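PDB 1O59: allantoicase from Saccharomyces cerevisiae, which hydrolyses allantoate to (S)-ureidoglycolate and urea, a step of allantoin degradation that lets yeast use purines as a secondary nitrogen source. Local coordinates for residues A34-V47 / I97-G109. Numbering follows the deposited sequence.
Sequences AVDVIGSKLGGQVV and IIKMGVAAAHIIG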
loop_
_atom_site.group_PDB
_atom_site.type_symbol
_atom_site.label_atom_id
_atom_site.label_comp_id
_atom_site.label_asym_id
_atom_site.label_seq_id
_atom_site.Cartn_x
_atom_site.Cartn_y
_atom_site.Cartn_z
ATOM N N ALA A 34 -5.749 -4.146 5.376
ATOM C CA ALA A 34 -4.590 -4.544 4.609
ATOM C C ALA A 34 -4.069 -3.452 3.693
ATOM O O ALA A 34 -4.799 -2.527 3.310
ATOM C CB ALA A 34 -4.917 -5.747 3.799
ATOM N N VAL A 35 -2.798 -3.616 3.319
ATOM C CA VAL A 35 -2.064 -2.715 2.431
ATOM C C VAL A 35 -1.222 -3.544 1.458
ATOM O O VAL A 35 -1.014 -4.735 1.681
ATOM C CB VAL A 35 -1.129 -1.786 3.234
ATOM C CG1 VAL A 35 -1.932 -0.901 4.205
ATOM C CG2 VAL A 35 -0.062 -2.609 3.996
ATOM N N ASP A 36 -0.741 -2.906 0.392
ATOM C CA ASP A 36 0.186 -3.544 -0.564
ATOM C C ASP A 36 1.597 -3.631 0.032
ATOM O O ASP A 36 2.414 -2.676 -0.034
ATOM C CB ASP A 36 0.183 -2.797 -1.891
ATOM C CG ASP A 36 1.184 -3.346 -2.887
ATOM O OD1 ASP A 36 1.560 -4.543 -2.754
ATOM O OD2 ASP A 36 1.633 -2.637 -3.839
ATOM N N VAL A 37 1.879 -4.799 0.610
ATOM C CA VAL A 37 3.082 -4.982 1.391
ATOM C C VAL A 37 4.323 -5.189 0.520
ATOM O O VAL A 37 5.431 -5.223 1.055
ATOM C CB VAL A 37 2.944 -6.160 2.381
ATOM C CG1 VAL A 37 1.853 -5.881 3.424
ATOM C CG2 VAL A 37 2.675 -7.485 1.623
ATOM N N ILE A 38 4.131 -5.367 -0.798
ATOM C CA ILE A 38 5.244 -5.499 -1.747
ATOM C C ILE A 38 5.485 -4.265 -2.611
ATOM O O ILE A 38 6.432 -4.259 -3.407
ATOM C CB ILE A 38 5.089 -6.724 -2.669
ATOM C CG1 ILE A 38 3.868 -6.578 -3.587
ATOM C CG2 ILE A 38 5.010 -7.974 -1.828
ATOM C CD1 ILE A 38 3.611 -7.762 -4.485
ATOM N N GLY A 39 4.637 -3.244 -2.469
ATOM C CA GLY A 39 4.824 -1.985 -3.194
ATOM C C GLY A 39 6.174 -1.369 -2.867
ATOM O O GLY A 39 6.571 -1.359 -1.706
ATOM N N SER A 40 6.859 -0.860 -3.896
ATOM C CA SER A 40 8.131 -0.156 -3.733
ATOM C C SER A 40 8.046 1.089 -2.853
ATOM O O SER A 40 9.041 1.506 -2.252
ATOM C CB SER A 40 8.666 0.255 -5.087
ATOM O OG SER A 40 7.811 1.192 -5.686
ATOM N N LYS A 41 6.860 1.680 -2.798
ATOM C CA LYS A 41 6.629 2.906 -2.034
ATOM C C LYS A 41 6.618 2.712 -0.525
ATOM O O LYS A 41 6.688 3.714 0.190
ATOM C CB LYS A 41 5.338 3.602 -2.458
ATOM C CG LYS A 41 4.043 2.931 -2.010
ATOM C CD LYS A 41 2.874 3.741 -2.577
ATOM C CE LYS A 41 1.539 3.338 -2.039
ATOM N NZ LYS A 41 0.494 4.192 -2.702
ATOM N N LEU A 42 6.512 1.467 -0.040
ATOM C CA LEU A 42 6.809 1.209 1.363
ATOM C C LEU A 42 8.032 0.314 1.525
ATOM O O LEU A 42 8.309 -0.194 2.596
ATOM C CB LEU A 42 5.592 0.694 2.159
ATOM C CG LEU A 42 4.782 -0.511 1.701
ATOM C CD1 LEU A 42 5.611 -1.813 1.768
ATOM C CD2 LEU A 42 3.484 -0.637 2.510
ATOM N N GLY A 43 8.788 0.173 0.460
ATOM C CA GLY A 43 10.098 -0.441 0.537
ATOM C C GLY A 43 10.167 -1.866 0.031
ATOM O O GLY A 43 11.153 -2.559 0.294
ATOM N N GLY A 44 9.135 -2.303 -0.686
ATOM C CA GLY A 44 9.172 -3.585 -1.372
ATOM C C GLY A 44 10.338 -3.665 -2.350
ATOM O O GLY A 44 10.659 -2.672 -3.012
ATOM N N GLN A 45 10.964 -4.836 -2.440
ATOM C CA GLN A 45 12.167 -5.024 -3.239
ATOM C C GLN A 45 12.158 -6.321 -4.006
ATOM O O GLN A 45 11.902 -7.389 -3.431
ATOM C CB GLN A 45 13.389 -5.082 -2.340
ATOM C CG GLN A 45 14.156 -3.795 -2.213
ATOM C CD GLN A 45 14.857 -3.699 -0.851
ATOM O OE1 GLN A 45 15.367 -4.716 -0.325
ATOM N NE2 GLN A 45 14.858 -2.491 -0.261
ATOM N N VAL A 46 12.516 -6.233 -5.278
ATOM C CA VAL A 46 12.756 -7.422 -6.058
ATOM C C VAL A 46 14.122 -7.990 -5.706
ATOM O O VAL A 46 15.148 -7.359 -5.909
ATOM C CB VAL A 46 12.623 -7.169 -7.574
ATOM C CG1 VAL A 46 12.919 -8.436 -8.337
ATOM C CG2 VAL A 46 11.201 -6.677 -7.907
ATOM N N VAL A 47 14.099 -9.215 -5.193
ATOM C CA VAL A 47 15.275 -9.950 -4.771
ATOM C C VAL A 47 15.860 -10.694 -5.942
ATOM O O VAL A 47 17.075 -10.699 -6.142
ATOM C CB VAL A 47 14.917 -11.014 -3.714
ATOM C CG1 VAL A 47 16.171 -11.861 -3.321
ATOM C CG2 VAL A 47 14.262 -10.379 -2.502
ATOM N N ILE A 97 10.967 -13.155 -6.969
ATOM C CA ILE A 97 10.941 -13.117 -5.541
ATOM C C ILE A 97 10.979 -11.658 -5.053
ATOM O O ILE A 97 11.781 -10.837 -5.525
ATOM C CB ILE A 97 12.111 -13.934 -4.969
ATOM C CG1 ILE A 97 11.926 -15.424 -5.273
ATOM C CG2 ILE A 97 12.174 -13.760 -3.468
ATOM C CD1 ILE A 97 13.195 -16.249 -5.146
ATOM N N ILE A 98 10.114 -11.347 -4.086
ATOM C CA ILE A 98 9.974 -9.971 -3.588
ATOM C C ILE A 98 9.926 -9.940 -2.078
ATOM O O ILE A 98 9.110 -10.636 -1.453
ATOM C CB ILE A 98 8.705 -9.296 -4.127
ATOM C CG1 ILE A 98 8.643 -9.358 -5.658
ATOM C CG2 ILE A 98 8.693 -7.826 -3.738
ATOM C CD1 ILE A 98 7.246 -9.260 -6.209
ATOM N N LYS A 99 10.806 -9.126 -1.504
ATOM C CA LYS A 99 10.824 -8.902 -0.100
ATOM C C LYS A 99 9.846 -7.777 0.204
ATOM O O LYS A 99 9.836 -6.754 -0.484
ATOM C CB LYS A 99 12.218 -8.533 0.345
ATOM C CG LYS A 99 12.354 -8.533 1.833
ATOM C CD LYS A 99 13.776 -8.429 2.301
ATOM C CE LYS A 99 13.769 -8.335 3.858
ATOM N NZ LYS A 99 15.088 -7.899 4.442
HETATM N N MSE A 100 9.007 -7.964 1.219
HETATM C CA MSE A 100 8.081 -6.904 1.623
HETATM C C MSE A 100 8.844 -5.719 2.203
HETATM O O MSE A 100 9.962 -5.852 2.708
HETATM C CB MSE A 100 7.116 -7.376 2.723
HETATM C CG MSE A 100 6.252 -8.543 2.355
HETATM SE SE MSE A 100 5.263 -9.182 3.891
HETATM C CE MSE A 100 4.655 -10.639 3.109
ATOM N N GLY A 101 8.184 -4.565 2.179
ATOM C CA GLY A 101 8.749 -3.373 2.781
ATOM C C GLY A 101 8.420 -3.315 4.249
ATOM O O GLY A 101 9.087 -2.661 5.001
ATOM N N VAL A 102 7.356 -3.993 4.653
ATOM C CA VAL A 102 7.055 -4.196 6.076
ATOM C C VAL A 102 7.780 -5.445 6.583
ATOM O O VAL A 102 8.237 -6.268 5.806
ATOM C CB VAL A 102 5.552 -4.343 6.303
ATOM C CG1 VAL A 102 4.866 -3.077 5.853
ATOM C CG2 VAL A 102 4.990 -5.573 5.562
ATOM N N ALA A 103 7.868 -5.573 7.894
ATOM C CA ALA A 103 8.600 -6.668 8.531
ATOM C C ALA A 103 7.982 -8.070 8.331
ATOM O O ALA A 103 8.725 -9.068 8.309
ATOM C CB ALA A 103 8.719 -6.380 10.013
ATOM N N ALA A 104 6.645 -8.127 8.240
ATOM C CA ALA A 104 5.890 -9.354 8.126
ATOM C C ALA A 104 4.393 -9.046 7.964
ATOM O O ALA A 104 3.906 -7.995 8.377
ATOM C CB ALA A 104 6.109 -10.218 9.344
ATOM N N ALA A 105 3.654 -9.965 7.365
ATOM C CA ALA A 105 2.220 -9.795 7.196
ATOM C C ALA A 105 1.472 -11.123 6.972
ATOM O O ALA A 105 2.036 -12.104 6.470
ATOM C CB ALA A 105 1.958 -8.844 6.025
ATOM N N HIS A 106 0.195 -11.118 7.340
ATOM C CA HIS A 106 -0.774 -12.149 6.950
ATOM C C HIS A 106 -1.461 -11.725 5.627
ATOM O O HIS A 106 -1.924 -10.595 5.514
ATOM C CB HIS A 106 -1.823 -12.300 8.048
ATOM C CG HIS A 106 -1.294 -12.833 9.347
ATOM N ND1 HIS A 106 -0.881 -12.015 10.375
ATOM C CD2 HIS A 106 -1.155 -14.097 9.803
ATOM C CE1 HIS A 106 -0.499 -12.753 11.405
ATOM N NE2 HIS A 106 -0.653 -14.022 11.080
ATOM N N ILE A 107 -1.529 -12.608 4.627
ATOM C CA ILE A 107 -2.035 -12.225 3.277
ATOM C C ILE A 107 -3.522 -12.459 3.082
ATOM O O ILE A 107 -4.047 -13.487 3.481
ATOM C CB ILE A 107 -1.247 -12.963 2.168
ATOM C CG1 ILE A 107 0.250 -12.747 2.348
ATOM C CG2 ILE A 107 -1.676 -12.488 0.793
ATOM C CD1 ILE A 107 0.666 -11.229 2.386
ATOM N N ILE A 108 -4.200 -11.486 2.475
ATOM C CA ILE A 108 -5.641 -11.593 2.205
ATOM C C ILE A 108 -5.983 -11.640 0.706
ATOM O O ILE A 108 -6.949 -12.285 0.296
ATOM C CB ILE A 108 -6.430 -10.435 2.904
ATOM C CG1 ILE A 108 -7.913 -10.499 2.524
ATOM C CG2 ILE A 108 -5.851 -9.051 2.592
ATOM C CD1 ILE A 108 -8.604 -11.797 3.001
ATOM N N GLY A 109 -5.204 -10.942 -0.115
ATOM C CA GLY A 109 -5.526 -10.861 -1.526
ATOM C C GLY A 109 -4.498 -10.120 -2.295
ATOM O O GLY A 109 -3.377 -9.933 -1.817
HETATM O O HOH W 1 12.413 -4.991 1.154
#
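An antiparallel β-ladder pairs Q45–V47 with I97–K99 in the first allantoicase repeat, and beside it the loop that leads into strand 45-47 lays V37 against the loop that leaves strand 97-99. Q45 and K99 form a hydrogen-bonded pair, K99 N to Q45 O at 2.8 Å and Q45 N to K99 O at 3.0 Å, both in the carbonyl plane; V47 N adds a bond to I97 O. Beyond the ladder, G101 N reaches V37 O (3.0 Å) almost straight on, and a water donates to both G43 O and M100 O. G101 must lack a side chain, since a CB would run into L42 O and G43. V37 is wedged among apolar groups: with CG1 anti to the carbonyl carbon (chi1 -64°), CG2 falls alongside the extended selenomethionine M100 (V37 CG2 to M100 SE 3.8 Å), while CG1 meets V102 CG2 (3.8 Å) and A105 CB (3.9 Å). Trimming V37 to an alanine would probably open a gap between M100, V102 and A105. I98 CG2, anti to its own N, packs crosswise on I38 CB (3.9 Å). Strand 45-49 edges the five-stranded sheet, with 94-99 next and then 176-182, whose I177 touches I38 and M100; strand 186-196 meets I38, and helix 21-31 packs on A34 and I108.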